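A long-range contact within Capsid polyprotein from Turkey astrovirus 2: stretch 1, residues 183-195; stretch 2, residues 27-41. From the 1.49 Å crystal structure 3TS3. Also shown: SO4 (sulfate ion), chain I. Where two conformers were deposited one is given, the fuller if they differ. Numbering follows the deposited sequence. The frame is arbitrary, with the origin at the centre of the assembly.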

# COMPACT_ATOMS: atom_id res chain seq x y z
N LYS C 183 6.10 -8.65 5.97
CA LYS C 183 6.06 -7.72 4.85
C LYS C 183 4.58 -7.47 4.59
O LYS C 183 3.87 -8.34 4.10
CB LYS C 183 6.78 -8.30 3.63
CG LYS C 183 8.12 -9.04 3.90
CD LYS C 183 9.17 -8.21 4.64
CE LYS C 183 10.50 -8.98 4.75
NZ LYS C 183 11.38 -8.49 5.84
N MET C 184 4.10 -6.29 4.94
CA MET C 184 2.68 -5.97 4.84
C MET C 184 2.12 -5.95 3.43
O MET C 184 2.79 -5.57 2.49
CB MET C 184 2.38 -4.62 5.47
CG MET C 184 2.51 -4.58 6.96
SD MET C 184 1.27 -5.59 7.79
CE MET C 184 -0.23 -4.94 7.13
N LEU C 185 0.85 -6.32 3.34
CA LEU C 185 0.10 -6.32 2.09
C LEU C 185 -1.00 -5.28 2.19
O LEU C 185 -1.35 -4.85 3.27
CB LEU C 185 -0.55 -7.69 1.87
CG LEU C 185 0.37 -8.90 1.81
CD1 LEU C 185 -0.45 -10.17 1.64
CD2 LEU C 185 1.38 -8.76 0.70
N TYR C 186 -1.53 -4.88 1.04
CA TYR C 186 -2.67 -3.99 1.00
C TYR C 186 -3.88 -4.76 1.50
O TYR C 186 -3.97 -5.95 1.30
CB TYR C 186 -2.97 -3.54 -0.43
CG TYR C 186 -2.07 -2.48 -1.03
CD1 TYR C 186 -2.17 -1.15 -0.66
CD2 TYR C 186 -1.15 -2.81 -2.00
CE1 TYR C 186 -1.36 -0.19 -1.23
CE2 TYR C 186 -0.34 -1.87 -2.57
CZ TYR C 186 -0.45 -0.57 -2.19
OH TYR C 186 0.37 0.35 -2.79
N PHE C 187 -4.81 -4.06 2.12
CA PHE C 187 -6.06 -4.64 2.55
C PHE C 187 -7.18 -3.90 1.86
O PHE C 187 -7.14 -2.69 1.74
CB PHE C 187 -6.22 -4.57 4.08
CG PHE C 187 -5.45 -5.62 4.81
CD1 PHE C 187 -4.10 -5.47 5.04
CD2 PHE C 187 -6.07 -6.77 5.24
CE1 PHE C 187 -3.40 -6.44 5.71
CE2 PHE C 187 -5.36 -7.74 5.89
CZ PHE C 187 -4.04 -7.58 6.13
N TRP C 188 -8.18 -4.64 1.39
CA TRP C 188 -9.32 -4.08 0.69
C TRP C 188 -10.62 -4.54 1.34
O TRP C 188 -10.68 -5.63 1.89
CB TRP C 188 -9.30 -4.52 -0.78
CG TRP C 188 -8.19 -3.93 -1.62
CD1 TRP C 188 -6.91 -4.37 -1.70
CD2 TRP C 188 -8.30 -2.83 -2.52
NE1 TRP C 188 -6.20 -3.59 -2.59
CE2 TRP C 188 -7.04 -2.65 -3.11
CE3 TRP C 188 -9.35 -1.98 -2.89
CZ2 TRP C 188 -6.80 -1.65 -4.03
CZ3 TRP C 188 -9.10 -1.00 -3.81
CH2 TRP C 188 -7.84 -0.84 -4.37
N ASN C 189 -11.66 -3.72 1.30
CA ASN C 189 -12.92 -4.14 1.91
C ASN C 189 -13.53 -5.36 1.22
O ASN C 189 -13.45 -5.50 0.01
CB ASN C 189 -13.92 -2.98 2.04
CG ASN C 189 -14.64 -2.69 0.75
OD1 ASN C 189 -14.07 -2.18 -0.19
ND2 ASN C 189 -15.92 -3.01 0.71
N TRP C 190 -14.09 -6.25 2.01
CA TRP C 190 -14.61 -7.51 1.52
C TRP C 190 -16.09 -7.57 1.88
O TRP C 190 -16.45 -7.58 3.05
CB TRP C 190 -13.81 -8.61 2.22
CG TRP C 190 -14.17 -10.04 1.97
CD1 TRP C 190 -15.40 -10.57 1.80
CD2 TRP C 190 -13.25 -11.14 1.95
NE1 TRP C 190 -15.32 -11.93 1.64
CE2 TRP C 190 -14.01 -12.30 1.74
CE3 TRP C 190 -11.87 -11.25 2.09
CZ2 TRP C 190 -13.42 -13.56 1.65
CZ3 TRP C 190 -11.29 -12.50 2.00
CH2 TRP C 190 -12.07 -13.64 1.79
N SER C 191 -16.93 -7.61 0.86
CA SER C 191 -18.38 -7.60 1.04
C SER C 191 -18.86 -8.80 1.85
O SER C 191 -18.37 -9.89 1.68
CB SER C 191 -19.06 -7.61 -0.33
OG SER C 191 -20.43 -7.90 -0.20
N TYR C 192 -19.84 -8.57 2.70
CA TYR C 192 -20.35 -9.62 3.58
C TYR C 192 -20.99 -10.78 2.81
O TYR C 192 -21.11 -11.87 3.32
CB TYR C 192 -21.26 -9.05 4.68
CG TYR C 192 -20.50 -8.12 5.59
CD1 TYR C 192 -19.73 -8.61 6.63
CD2 TYR C 192 -20.50 -6.75 5.37
CE1 TYR C 192 -19.00 -7.76 7.44
CE2 TYR C 192 -19.78 -5.90 6.17
CZ TYR C 192 -19.04 -6.41 7.20
OH TYR C 192 -18.32 -5.56 7.99
N SER C 193 -21.38 -10.54 1.56
CA SER C 193 -21.97 -11.58 0.74
C SER C 193 -20.98 -12.34 -0.16
O SER C 193 -21.37 -13.23 -0.90
CB SER C 193 -23.11 -11.01 -0.10
OG SER C 193 -22.73 -9.80 -0.70
N ASP C 194 -19.70 -11.99 -0.08
CA ASP C 194 -18.69 -12.60 -0.94
C ASP C 194 -17.93 -13.73 -0.27
O ASP C 194 -17.50 -13.63 0.87
CB ASP C 194 -17.64 -11.56 -1.39
CG ASP C 194 -18.07 -10.77 -2.60
OD1 ASP C 194 -19.18 -10.99 -3.10
OD2 ASP C 194 -17.26 -9.94 -3.07
N THR C 195 -17.74 -14.81 -1.03
CA THR C 195 -16.87 -15.90 -0.66
C THR C 195 -15.47 -15.42 -0.99
O THR C 195 -15.31 -14.36 -1.57
CB THR C 195 -17.14 -17.15 -1.49
OG1 THR C 195 -16.86 -16.87 -2.86
CG2 THR C 195 -18.57 -17.60 -1.35
S SO4 I . -26.56 1.49 -0.22
O1 SO4 I . -27.87 0.96 0.14
O2 SO4 I . -25.78 1.73 0.98
O3 SO4 I . -25.88 0.51 -1.07
O4 SO4 I . -26.72 2.73 -0.98
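Stretch 2, residues 27-41: STTETGVFCLAAIPA

The shortest polar contacts between the stretches gather at Thr31 and Asn189. Thr31 OG1 donates to Asp194 OD2 (2.7 Å) and accepts from Ser191 N (2.9 Å), so one hydroxyl ties stretch 2 to both ends of the type I turn Ser191–Asp194. Asn189, chi1 p, points toward stretch 2 and reads the type II turn Glu30–Val33: its ND2 donates to Glu30 O (2.9 Å), while its OD1 accepts from Phe34 N (3.1 Å) and, weakly, from Val33 N (2.7 Å). Gly32, at positive phi (75°), donates its N to Asn189 O (3.0 Å).

Beyond the turn, stretch 2 extends as strand 34–37, antiparallel to strand 187–189 with a crossing angle of 153° and a closest axial approach of 4.7 Å. Asn189 N to Phe34 O (3.1 Å) and Leu36 N to Phe187 O (2.8 Å) join the backbones; the return bond, Phe187 N to Leu36 O (3.4 Å), is weak. Water 3 links Leu36 O and Leu185 O.

Trp188 and Cys35 share one face of the sheet, where Cys35 CB lies 3.5 Å from Trp188 CE2, over the indole face. The Phe34 ring presents its face to Asn189, with CZ 3.4 Å from Asn189 CB. Farther along, Tyr186 CE1 meets Ala37 CB at 4.0 Å, and Met184 CE packs on Pro40 CG at 3.8 Å.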

# COMPACT_ATOMS: atom_id res chain seq x y z
N SER C 27 -21.20 3.65 -2.67
CA SER C 27 -21.63 2.70 -1.65
C SER C 27 -20.55 1.70 -1.29
O SER C 27 -19.78 1.28 -2.13
CB SER C 27 -22.88 1.95 -2.09
OG SER C 27 -23.22 0.97 -1.13
N THR C 28 -20.54 1.30 -0.02
CA THR C 28 -19.56 0.34 0.49
C THR C 28 -20.06 -1.10 0.45
O THR C 28 -19.44 -1.98 1.02
CB THR C 28 -19.09 0.68 1.92
OG1 THR C 28 -20.21 0.75 2.81
CG2 THR C 28 -18.36 2.01 1.93
N THR C 29 -21.17 -1.34 -0.23
CA THR C 29 -21.69 -2.70 -0.36
C THR C 29 -20.75 -3.62 -1.12
O THR C 29 -20.61 -4.78 -0.75
CB THR C 29 -23.02 -2.74 -1.10
OG1 THR C 29 -23.98 -1.96 -0.39
CG2 THR C 29 -23.52 -4.16 -1.18
N GLU C 30 -20.16 -3.13 -2.20
CA GLU C 30 -19.26 -3.94 -3.01
C GLU C 30 -17.87 -4.12 -2.42
O GLU C 30 -17.32 -3.23 -1.79
CB GLU C 30 -19.05 -3.38 -4.42
CG GLU C 30 -20.20 -2.74 -5.12
CD GLU C 30 -19.70 -1.77 -6.19
OE1 GLU C 30 -18.72 -2.10 -6.90
OE2 GLU C 30 -20.27 -0.66 -6.31
N THR C 31 -17.29 -5.27 -2.73
CA THR C 31 -15.92 -5.55 -2.43
C THR C 31 -15.04 -4.59 -3.22
O THR C 31 -15.35 -4.22 -4.34
CB THR C 31 -15.58 -6.98 -2.88
OG1 THR C 31 -16.00 -7.91 -1.87
CG2 THR C 31 -14.10 -7.14 -3.14
N GLY C 32 -13.93 -4.19 -2.61
CA GLY C 32 -12.92 -3.38 -3.29
C GLY C 32 -13.20 -1.92 -3.53
O GLY C 32 -12.57 -1.33 -4.39
N VAL C 33 -14.11 -1.33 -2.77
CA VAL C 33 -14.40 0.13 -2.97
C VAL C 33 -13.46 1.02 -2.12
O VAL C 33 -13.25 2.16 -2.51
CB VAL C 33 -15.87 0.42 -2.56
CG1 VAL C 33 -16.16 1.88 -2.66
CG2 VAL C 33 -16.83 -0.38 -3.44
N PHE C 34 -12.80 0.43 -1.14
CA PHE C 34 -11.70 1.13 -0.47
C PHE C 34 -10.54 0.22 -0.09
O PHE C 34 -10.71 -0.96 0.17
CB PHE C 34 -12.15 1.99 0.70
CG PHE C 34 -12.82 1.23 1.80
CD1 PHE C 34 -12.10 0.76 2.88
CD2 PHE C 34 -14.18 1.03 1.78
CE1 PHE C 34 -12.72 0.08 3.90
CE2 PHE C 34 -14.80 0.35 2.81
CZ PHE C 34 -14.07 -0.12 3.86
N CYS C 35 -9.35 0.81 -0.07
CA CYS C 35 -8.13 0.11 0.24
C CYS C 35 -7.42 0.78 1.41
O CYS C 35 -7.21 1.98 1.40
CB CYS C 35 -7.22 0.15 -0.99
SG CYS C 35 -5.51 -0.34 -0.71
N LEU C 36 -7.03 -0.02 2.40
CA LEU C 36 -6.26 0.49 3.52
C LEU C 36 -4.77 0.33 3.23
O LEU C 36 -4.29 -0.78 3.04
CB LEU C 36 -6.59 -0.28 4.81
CG LEU C 36 -5.71 0.02 6.02
CD1 LEU C 36 -5.95 1.44 6.55
CD2 LEU C 36 -5.94 -1.01 7.12
N ALA C 37 -4.06 1.45 3.21
CA ALA C 37 -2.62 1.47 3.04
C ALA C 37 -2.03 2.08 4.31
O ALA C 37 -2.54 3.07 4.80
CB ALA C 37 -2.22 2.27 1.81
N ALA C 38 -1.01 1.46 4.86
CA ALA C 38 -0.43 1.95 6.10
C ALA C 38 0.97 1.41 6.35
O ALA C 38 1.34 0.38 5.80
CB ALA C 38 -1.34 1.62 7.27
N ILE C 39 1.67 2.06 7.26
CA ILE C 39 2.78 1.43 7.97
C ILE C 39 2.11 1.22 9.35
O ILE C 39 1.93 2.16 10.10
CB ILE C 39 3.99 2.35 8.19
CG1 ILE C 39 4.54 2.85 6.85
CG2 ILE C 39 5.05 1.62 8.99
CD1 ILE C 39 4.71 1.80 5.88
N PRO C 40 1.75 -0.01 9.66
CA PRO C 40 1.14 -0.28 10.96
C PRO C 40 2.16 -0.16 12.08
O PRO C 40 3.34 -0.28 11.84
CB PRO C 40 0.66 -1.73 10.84
CG PRO C 40 0.73 -2.06 9.38
CD PRO C 40 1.86 -1.23 8.86
N ALA C 41 1.68 0.05 13.29
CA ALA C 41 2.55 0.10 14.44
C ALA C 41 2.23 -1.08 15.34
O ALA C 41 1.08 -1.46 15.49
CB ALA C 41 2.41 1.40 15.19
O HOH W 1 -21.43 -6.10 2.09
O HOH W 2 -18.94 -7.39 -4.30
O HOH W 3 -2.06 -2.22 4.06